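PDB 4XSO: Alr3699 protein from Nostoc sp., which is probably a glycosyltransferase of the GT-B fold, built from two Rossmann-like domains that face each other across a cleft. Local coordinates for residues A[176-181]-A[371-376]. Numbering follows the deposited sequence.
Sequences KVIYNG and VTINQQ
Ile373, on helix 370-382, presses its whole branched side chain against the backbone of Tyr179 to Gly181, in the loop that leaves edge strand 175-177. Its CB starts 4.0 Å from Gly181 CA; with no side chain on Gly181, Ile373 CB can come this close. Ile373 CG1, beside the backbone N (chi1 -66°), moves in to 3.7 Å from the same Gly181 CA. That leaves Ile373 CG2 anti to N, where it touches Tyr179 O at 3.4 Å and meets Ile178 CG2 at 4.0 Å, the two isoleucines running antiparallel alongside each other. At the tip, CD1 reaches Tyr179 O and, more loosely, Tyr179 CB, so three carbons of one side chain rest against a single carbonyl oxygen. One helical turn on, Gln376 extends beyond CG and lays OE1 3.6 Å from Ile178 CG2. Gln376 OE1 accepts a hydrogen bond from a water at 2.7 Å, and the same water accepts one from Tyr179 N at 2.9 Å, bridging loop and helix. Ile178 also packs on Ile377 and Thr380 of the helix, whereas the Tyr179 ring turns to other partners, edge-to-face with Phe368 and hydrogen-bonded from OH to Glu320. As is usual in GT-B proteins, the C-terminal helix returns from the second domain to lie over the first, here beside the last strand of its parallel sheet. Direct contact between the two segments is van der Waals, centred on one isoleucine, and the polar link runs through water, which suggests that fit of shape, more than directional bonding, sets how they meet.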
ATOM      1  N   LYS A 176     -12.220 -22.307  -0.472  1.00 29.50           N
ATOM      2  CA  LYS A 176     -13.464 -22.964  -0.642  1.00 30.46           C
ATOM      3  C   LYS A 176     -13.775 -22.861  -2.122  1.00 28.35           C
ATOM      4  O   LYS A 176     -13.722 -21.762  -2.677  1.00 31.94           O
ATOM      5  CB  LYS A 176     -14.566 -22.235   0.096  1.00 30.19           C
ATOM      6  CG  LYS A 176     -15.905 -22.982  -0.080  1.00 36.37           C
ATOM      7  CD  LYS A 176     -17.038 -22.449   0.768  1.00 40.66           C
ATOM      8  CE  LYS A 176     -18.379 -22.877   0.148  1.00 47.77           C
ATOM      9  NZ  LYS A 176     -18.550 -24.345  -0.041  1.00 47.37           N
ATOM     10  N   VAL A 177     -14.229 -23.935  -2.744  1.00 24.59           N
ATOM     11  CA  VAL A 177     -14.560 -23.904  -4.136  1.00 24.82           C
ATOM     12  C   VAL A 177     -16.032 -23.489  -4.284  1.00 25.23           C
ATOM     13  O   VAL A 177     -16.838 -24.065  -3.633  1.00 26.06           O
ATOM     14  CB  VAL A 177     -14.324 -25.257  -4.868  1.00 27.14           C
ATOM     15  CG1 VAL A 177     -14.925 -25.265  -6.225  1.00 28.52           C
ATOM     16  CG2 VAL A 177     -12.814 -25.587  -4.951  1.00 29.58           C
ATOM     17  N   ILE A 178     -16.338 -22.474  -5.075  1.00 25.32           N
ATOM     18  CA  ILE A 178     -17.746 -22.125  -5.400  1.00 25.52           C
ATOM     19  C   ILE A 178     -17.727 -21.851  -6.888  1.00 26.32           C
ATOM     20  O   ILE A 178     -17.019 -20.989  -7.365  1.00 27.76           O
ATOM     21  CB  ILE A 178     -18.281 -20.905  -4.660  1.00 31.31           C
ATOM     22  CG1 ILE A 178     -18.263 -21.117  -3.164  1.00 32.40           C
ATOM     23  CG2 ILE A 178     -19.733 -20.598  -5.081  1.00 30.01           C
ATOM     24  CD1 ILE A 178     -18.780 -19.923  -2.414  1.00 34.47           C
ATOM     25  N   TYR A 179     -18.527 -22.628  -7.635  1.00 29.20           N
ATOM     26  CA  TYR A 179     -18.525 -22.599  -9.098  1.00 29.14           C
ATOM     27  C   TYR A 179     -19.312 -21.330  -9.523  1.00 29.37           C
ATOM     28  O   TYR A 179     -20.033 -20.769  -8.739  1.00 33.91           O
ATOM     29  CB  TYR A 179     -19.184 -23.900  -9.577  1.00 29.33           C
ATOM     30  CG  TYR A 179     -18.344 -25.164  -9.365  1.00 32.63           C
ATOM     31  CD1 TYR A 179     -17.052 -25.240  -9.901  1.00 32.42           C
ATOM     32  CD2 TYR A 179     -18.856 -26.319  -8.759  1.00 36.39           C
ATOM     33  CE1 TYR A 179     -16.253 -26.380  -9.766  1.00 38.69           C
ATOM     34  CE2 TYR A 179     -18.029 -27.496  -8.634  1.00 39.57           C
ATOM     35  CZ  TYR A 179     -16.734 -27.513  -9.148  1.00 40.56           C
ATOM     36  OH  TYR A 179     -15.818 -28.644  -9.071  1.00 50.25           O
ATOM     37  N   ASN A 180     -19.140 -20.891 -10.772  1.00 29.10           N
ATOM     38  CA  ASN A 180     -19.950 -19.871 -11.423  1.00 30.16           C
ATOM     39  C   ASN A 180     -21.426 -20.341 -11.483  1.00 29.91           C
ATOM     40  O   ASN A 180     -21.751 -21.547 -11.609  1.00 28.78           O
ATOM     41  CB  ASN A 180     -19.436 -19.619 -12.843  1.00 28.65           C
ATOM     42  CG  ASN A 180     -18.114 -18.853 -12.918  1.00 30.88           C
ATOM     43  OD1 ASN A 180     -17.286 -18.836 -11.996  1.00 36.64           O
ATOM     44  ND2 ASN A 180     -17.862 -18.314 -14.072  1.00 36.29           N
ATOM     45  N   GLY A 181     -22.333 -19.405 -11.338  1.00 32.78           N
ATOM     46  CA  GLY A 181     -23.775 -19.748 -11.391  1.00 34.33           C
ATOM     47  C   GLY A 181     -24.381 -19.158 -12.662  1.00 33.87           C
ATOM     48  O   GLY A 181     -23.849 -18.205 -13.182  1.00 31.02           O
ATOM     49  N   VAL A 371     -29.155 -19.808  -8.320  1.00 31.60           N
ATOM     50  CA  VAL A 371     -29.850 -19.764  -7.026  1.00 33.64           C
ATOM     51  C   VAL A 371     -29.085 -20.501  -5.977  1.00 31.54           C
ATOM     52  O   VAL A 371     -28.812 -19.972  -4.894  1.00 28.93           O
ATOM     53  CB  VAL A 371     -31.324 -20.287  -7.087  1.00 35.92           C
ATOM     54  CG1 VAL A 371     -31.972 -20.263  -5.707  1.00 39.61           C
ATOM     55  CG2 VAL A 371     -32.123 -19.449  -8.064  1.00 38.82           C
ATOM     56  N   THR A 372     -28.585 -21.654  -6.338  1.00 31.00           N
ATOM     57  CA  THR A 372     -27.803 -22.431  -5.428  1.00 32.21           C
ATOM     58  C   THR A 372     -26.451 -21.786  -5.153  1.00 31.89           C
ATOM     59  O   THR A 372     -26.027 -21.701  -3.967  1.00 30.55           O
ATOM     60  CB  THR A 372     -27.582 -23.834  -6.017  1.00 40.60           C
ATOM     61  OG1 THR A 372     -28.860 -24.352  -6.403  1.00 33.91           O
ATOM     62  CG2 THR A 372     -26.826 -24.761  -5.053  1.00 39.83           C
ATOM     63  N   ILE A 373     -25.792 -21.322  -6.221  1.00 30.42           N
ATOM     64  CA  ILE A 373     -24.486 -20.667  -6.075  1.00 30.71           C
ATOM     65  C   ILE A 373     -24.641 -19.453  -5.191  1.00 30.77           C
ATOM     66  O   ILE A 373     -23.812 -19.239  -4.328  1.00 28.40           O
ATOM     67  CB  ILE A 373     -23.888 -20.292  -7.438  1.00 28.01           C
ATOM     68  CG1 ILE A 373     -23.577 -21.559  -8.224  1.00 28.47           C
ATOM     69  CG2 ILE A 373     -22.739 -19.321  -7.387  1.00 26.99           C
ATOM     70  CD1 ILE A 373     -22.883 -22.637  -7.476  1.00 27.91           C
ATOM     71  N   ASN A 374     -25.648 -18.608  -5.443  1.00 26.85           N
ATOM     72  CA  ASN A 374     -25.816 -17.402  -4.587  1.00 28.18           C
ATOM     73  C   ASN A 374     -26.050 -17.748  -3.129  1.00 28.86           C
ATOM     74  O   ASN A 374     -25.527 -17.046  -2.262  1.00 28.48           O
ATOM     75  CB  ASN A 374     -26.954 -16.509  -5.060  1.00 32.40           C
ATOM     76  CG  ASN A 374     -26.599 -15.709  -6.255  1.00 31.89           C
ATOM     77  OD1 ASN A 374     -25.395 -15.521  -6.604  1.00 31.62           O
ATOM     78  ND2 ASN A 374     -27.641 -15.227  -6.931  1.00 32.25           N
ATOM     79  N   GLN A 375     -26.758 -18.855  -2.854  1.00 35.50           N
ATOM     80  CA  GLN A 375     -26.940 -19.339  -1.477  1.00 34.52           C
ATOM     81  C   GLN A 375     -25.583 -19.718  -0.860  1.00 33.60           C
ATOM     82  O   GLN A 375     -25.280 -19.390   0.290  1.00 28.65           O
ATOM     83  CB  GLN A 375     -27.837 -20.559  -1.424  1.00 35.76           C
ATOM     84  CG  GLN A 375     -29.241 -20.262  -1.913  1.00 52.14           C
ATOM     85  CD  GLN A 375     -30.220 -21.456  -1.932  1.00 56.20           C
ATOM     86  OE1 GLN A 375     -29.837 -22.638  -2.071  1.00 53.04           O
ATOM     87  NE2 GLN A 375     -31.509 -21.130  -1.835  1.00 53.27           N
ATOM     88  N   GLN A 376     -24.774 -20.432  -1.615  1.00 27.65           N
ATOM     89  CA  GLN A 376     -23.436 -20.806  -1.112  1.00 27.84           C
ATOM     90  C   GLN A 376     -22.595 -19.558  -0.776  1.00 30.26           C
ATOM     91  O   GLN A 376     -21.958 -19.448   0.287  1.00 29.28           O
ATOM     92  CB  GLN A 376     -22.740 -21.631  -2.193  1.00 27.72           C
ATOM     93  CG  GLN A 376     -23.334 -22.995  -2.280  1.00 27.80           C
ATOM     94  CD  GLN A 376     -22.777 -23.777  -3.445  1.00 32.03           C
ATOM     95  OE1 GLN A 376     -21.744 -23.417  -4.063  1.00 34.58           O
ATOM     96  NE2 GLN A 376     -23.465 -24.856  -3.772  1.00 35.53           N
TER
HETATM   97  O   HOH W   1     -20.288 -24.457  -6.148  1.00 26.81           O